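Local coordinates for putative secreted endoglycosylceramidase (PDB 6JYZ), which probably works as a family 5 glycoside hydrolase, an endogalactosylceramidase that cleaves the glycosidic bond between the sugar and the ceramide of its glycolipid substrate, at residues A[134-139]-A[164-169]; A[361-366]-A[385-390]. All blocks are in the same frame, centred on the assembly; numbering follows the deposited sequence.

Interaction 1: A[134-139]-A[164-169]; sequences GTPEGQ and WTTCNI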
# COMPACT_ATOMS: atom_id res chain seq x y z
N GLY A 134 1.62 -20.61 -11.64
CA GLY A 134 1.32 -20.53 -13.06
C GLY A 134 1.17 -21.90 -13.72
O GLY A 134 1.63 -22.92 -13.23
N THR A 135 0.51 -21.88 -14.88
CA THR A 135 0.33 -23.13 -15.64
C THR A 135 1.64 -23.47 -16.35
O THR A 135 2.13 -22.67 -17.11
CB THR A 135 -0.78 -22.96 -16.66
OG1 THR A 135 -1.97 -22.44 -16.02
CG2 THR A 135 -1.16 -24.29 -17.31
N PRO A 136 2.19 -24.68 -16.12
CA PRO A 136 3.47 -24.99 -16.80
C PRO A 136 3.29 -25.08 -18.31
O PRO A 136 2.20 -25.35 -18.83
CB PRO A 136 3.83 -26.36 -16.22
CG PRO A 136 2.99 -26.61 -15.02
CD PRO A 136 1.78 -25.66 -15.13
N GLU A 137 4.36 -24.73 -19.06
CA GLU A 137 4.30 -24.74 -20.51
C GLU A 137 3.73 -26.02 -21.12
O GLU A 137 2.92 -25.91 -22.04
CB GLU A 137 5.71 -24.40 -21.04
CG GLU A 137 5.81 -24.39 -22.56
CD GLU A 137 7.22 -24.50 -23.14
OE1 GLU A 137 8.22 -24.42 -22.36
OE2 GLU A 137 7.31 -24.67 -24.37
N GLY A 138 4.04 -27.20 -20.63
CA GLY A 138 3.42 -28.25 -21.48
C GLY A 138 2.03 -28.73 -21.02
O GLY A 138 1.57 -29.83 -21.39
N GLN A 139 1.37 -27.97 -20.15
CA GLN A 139 0.15 -28.41 -19.46
C GLN A 139 -1.00 -27.61 -20.04
O GLN A 139 -0.96 -26.37 -20.10
CB GLN A 139 0.26 -28.06 -17.97
CG GLN A 139 -1.05 -28.30 -17.17
CD GLN A 139 -1.43 -29.76 -17.13
OE1 GLN A 139 -0.65 -30.59 -16.71
NE2 GLN A 139 -2.64 -30.05 -17.50
N TRP A 164 -4.64 -29.07 -7.84
CA TRP A 164 -5.76 -28.47 -8.56
C TRP A 164 -5.28 -27.60 -9.71
O TRP A 164 -4.16 -27.03 -9.66
CB TRP A 164 -6.57 -27.65 -7.56
CG TRP A 164 -7.34 -28.43 -6.53
CD1 TRP A 164 -7.11 -29.71 -6.15
CD2 TRP A 164 -8.40 -27.96 -5.73
NE1 TRP A 164 -8.02 -30.06 -5.17
CE2 TRP A 164 -8.82 -29.00 -4.88
CE3 TRP A 164 -9.07 -26.73 -5.62
CZ2 TRP A 164 -9.89 -28.87 -3.98
CZ3 TRP A 164 -10.14 -26.59 -4.76
CH2 TRP A 164 -10.54 -27.66 -3.95
N THR A 165 -6.10 -27.44 -10.73
CA THR A 165 -5.64 -26.73 -11.91
C THR A 165 -5.26 -25.27 -11.60
O THR A 165 -5.93 -24.59 -10.82
CB THR A 165 -6.71 -26.78 -13.01
OG1 THR A 165 -6.20 -26.05 -14.14
CG2 THR A 165 -8.02 -26.18 -12.65
N THR A 166 -4.17 -24.88 -12.23
CA THR A 166 -3.66 -23.50 -12.18
C THR A 166 -4.36 -22.59 -13.17
O THR A 166 -4.08 -21.38 -13.21
CB THR A 166 -2.16 -23.48 -12.45
OG1 THR A 166 -1.95 -24.01 -13.77
CG2 THR A 166 -1.42 -24.30 -11.43
N CYS A 167 -5.24 -23.11 -13.99
CA CYS A 167 -6.00 -22.27 -14.92
C CYS A 167 -7.13 -21.56 -14.24
O CYS A 167 -7.50 -21.91 -13.11
CB CYS A 167 -6.48 -23.14 -16.08
SG CYS A 167 -5.08 -23.99 -16.89
N ASN A 168 -7.61 -20.50 -14.83
CA ASN A 168 -8.58 -19.64 -14.15
C ASN A 168 -9.80 -19.28 -15.00
O ASN A 168 -9.81 -19.51 -16.21
CB ASN A 168 -7.86 -18.37 -13.63
CG ASN A 168 -7.18 -17.59 -14.72
OD1 ASN A 168 -7.82 -17.29 -15.72
ND2 ASN A 168 -5.92 -17.22 -14.54
N ILE A 169 -10.79 -18.73 -14.30
CA ILE A 169 -12.00 -18.27 -15.01
C ILE A 169 -11.75 -16.85 -15.53
O ILE A 169 -11.45 -15.91 -14.77
CB ILE A 169 -13.20 -18.32 -14.08
CG1 ILE A 169 -13.48 -19.77 -13.71
CG2 ILE A 169 -14.46 -17.72 -14.75
CD1 ILE A 169 -14.66 -19.94 -12.69

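Interaction 2: A[361-366]-A[385-390]; sequences SWTQAC and NRIDCP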
# COMPACT_ATOMS: atom_id res chain seq x y z
N SER A 361 0.90 2.55 -9.10
CA SER A 361 2.13 2.28 -8.36
C SER A 361 3.23 3.18 -8.89
O SER A 361 3.09 3.85 -9.93
CB SER A 361 2.52 0.84 -8.50
OG SER A 361 2.90 0.57 -9.83
N TRP A 362 4.37 3.16 -8.21
CA TRP A 362 5.53 3.96 -8.61
C TRP A 362 6.06 3.52 -9.94
O TRP A 362 6.27 4.37 -10.84
CB TRP A 362 6.57 3.86 -7.50
CG TRP A 362 7.81 4.66 -7.78
CD1 TRP A 362 9.05 4.17 -8.01
CD2 TRP A 362 7.87 6.07 -7.79
NE1 TRP A 362 9.90 5.23 -8.26
CE2 TRP A 362 9.20 6.39 -8.10
CE3 TRP A 362 6.93 7.10 -7.60
CZ2 TRP A 362 9.63 7.72 -8.27
CZ3 TRP A 362 7.34 8.42 -7.78
CH2 TRP A 362 8.67 8.70 -8.11
N THR A 363 6.41 2.23 -10.08
CA THR A 363 6.94 1.73 -11.37
C THR A 363 6.39 0.34 -11.62
O THR A 363 6.25 -0.49 -10.69
CB THR A 363 8.49 1.61 -11.39
OG1 THR A 363 8.96 0.94 -10.24
CG2 THR A 363 9.18 2.97 -11.45
N GLN A 364 6.18 0.01 -12.88
CA GLN A 364 5.90 -1.36 -13.34
C GLN A 364 6.88 -1.64 -14.47
O GLN A 364 6.89 -0.86 -15.44
CB GLN A 364 4.45 -1.44 -13.78
CG GLN A 364 4.13 -2.86 -14.26
CD GLN A 364 2.65 -3.05 -14.41
OE1 GLN A 364 2.12 -3.07 -15.54
NE2 GLN A 364 1.99 -3.25 -13.29
N ALA A 365 7.61 -2.75 -14.39
CA ALA A 365 8.61 -3.10 -15.39
C ALA A 365 7.99 -3.92 -16.50
O ALA A 365 6.87 -4.39 -16.49
CB ALA A 365 9.63 -3.96 -14.72
N CYS A 366 8.79 -4.09 -17.56
CA CYS A 366 8.31 -4.70 -18.78
C CYS A 366 7.98 -6.19 -18.64
O CYS A 366 7.11 -6.68 -19.34
CB CYS A 366 9.41 -4.56 -19.85
SG CYS A 366 9.81 -2.84 -20.24
N ASN A 385 5.35 6.70 -13.26
CA ASN A 385 6.59 6.72 -14.06
C ASN A 385 6.39 5.82 -15.25
O ASN A 385 6.01 4.67 -15.10
CB ASN A 385 7.74 6.22 -13.22
CG ASN A 385 8.00 7.22 -12.12
OD1 ASN A 385 8.57 8.31 -12.37
ND2 ASN A 385 7.56 6.94 -10.89
N ARG A 386 6.64 6.37 -16.44
CA ARG A 386 6.50 5.65 -17.67
C ARG A 386 7.84 4.99 -18.01
O ARG A 386 8.92 5.61 -17.89
CB ARG A 386 6.31 6.73 -18.73
CG ARG A 386 6.14 6.13 -20.12
CD ARG A 386 6.03 7.20 -21.22
NE ARG A 386 4.79 7.97 -21.00
CZ ARG A 386 4.71 9.22 -20.50
NH1 ARG A 386 5.80 9.90 -20.18
NH2 ARG A 386 3.53 9.80 -20.42
N ILE A 387 7.75 3.66 -18.24
CA ILE A 387 8.92 2.86 -18.61
C ILE A 387 8.66 2.39 -20.02
O ILE A 387 7.62 1.83 -20.37
CB ILE A 387 9.14 1.70 -17.60
CG1 ILE A 387 9.69 2.27 -16.30
CG2 ILE A 387 10.01 0.55 -18.17
CD1 ILE A 387 9.88 1.25 -15.07
N ASP A 388 9.67 2.63 -20.87
CA ASP A 388 9.61 2.13 -22.23
C ASP A 388 9.98 0.63 -22.26
O ASP A 388 10.92 0.22 -21.55
CB ASP A 388 10.56 2.99 -23.11
CG ASP A 388 10.33 2.71 -24.59
OD1 ASP A 388 9.13 2.63 -25.01
OD2 ASP A 388 11.34 2.50 -25.29
N CYS A 389 9.29 -0.10 -23.11
CA CYS A 389 9.59 -1.54 -23.26
C CYS A 389 9.94 -1.93 -24.70
O CYS A 389 9.32 -1.42 -25.63
CB CYS A 389 8.37 -2.33 -22.83
SG CYS A 389 8.04 -2.08 -21.05
N PRO A 390 10.83 -2.93 -24.93
CA PRO A 390 11.43 -3.73 -23.86
C PRO A 390 12.71 -3.17 -23.26
O PRO A 390 13.30 -3.84 -22.41
CB PRO A 390 11.68 -5.06 -24.61
CG PRO A 390 12.14 -4.57 -25.98
CD PRO A 390 11.17 -3.44 -26.28
O HOH W 1 3.99 3.85 -12.73
O HOH W 2 6.66 2.06 -14.80

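Interaction 1: A[134-139]-A[164-169]
T135 and T166 join two remote parts of one long loop through their hydroxyl groups: OG1 of T135 lies 2.7 Å from OG1 of T166 in a hydrogen bond whose direction is left open. The two side chains approach at a slant, and it is the hydroxyl branches that meet. On T166 the CA–CB bond points toward 134-139, and OG1 stands between its own backbone N and carbonyl carbon (chi1 61°). This places the T166 hydroxyl OG1 against the chain of T135, 3.1 Å from T135 CA, while the methyl CG2 of T166 lies 3.8 Å from G134 O. The methyl CG2 of T135 touches both T166 OG1, at 3.6 Å, and, more loosely, C167 SG. T135 OG1 meets the same sulfur, C167 SG, at 3.6 Å.

Each segment is also shaped locally. T165 OG1 accepts from C167 N at 3.1 Å, an ST turn, and P136 to Q139 form a type I turn whose first and last carbonyls, those of P136 (weakly) and Q139, bind the guanidinium of R147. C167 itself is tied to C141 by a disulfide.

T135 OG1 also takes a hydrogen bond from the backbone N of G148, so two polar partners grip one oxygen. The contact thus rests on one short hydroxyl-hydroxyl bond, with a covalent crosslink close by, and buries little apolar surface.

Interaction 2: A[361-366]-A[385-390]
From T363 beside N385 to C366 beside C389, the two segments run almost parallel, their end-to-end directions 9° apart, yet direct backbone bonding is limited to a weak link from N385 N to W362 O at 3.5 Å. Water fills part of the interval: one molecule accepts from Q364 N at 2.8 Å and can donate to N385 O, 2.7 Å away.

The side chain of N385 does the main polar work. Its ND2 makes a nearly straight hydrogen bond of 2.9 Å to W362 O, which lies in the plane of the amide. The same nitrogen sits over the centre of the indole, 3.0 Å above the ring plane, with amide and ring planes 68° apart. W362 brings carbonyl and ring to one donor because CG is anti to its backbone N (chi1 -180°), which swings the indole beside its own carbonyl carbon. With the indole cut back to an alanine, the N385 amide is likely to lose the ring beneath its nitrogen, and D70 the N-H it binds.

Farther along, I387 CD1 rests against T363 CB at 4.0 Å, and a left-handed disulfide, C366 SG to C389 SG at 2.1 Å, locks the far end.

Segment 361-366 leaves strand 356-359, the last strand of the family's (beta/alpha)8 barrel, through a cis peptide before S361. Helix 68-75 packs on the indole through A73 and M74, and strand 385-387 pairs antiparallel with 394-397.

The two contacts illustrate how contacts between loop segments of a barrel enzyme change in character with depth. Interaction 1 is a surface contact, its centre about 29 Å from the centre of the chain, and joins two parts of a single loop between strand 119-124 and helix 177-187. Interaction 2, whose centre is about 18 Å from the same point, is partly buried, ties the exit of a barrel strand to a small hairpin and buries more than twice the area. Interaction 1 holds one cysteine of a disulfide, interaction 2 both, so only there does the bridge span the two segments. Hydroxyls dominate the outer contact; amide, aromatic ring, water and sulfur share the inner one.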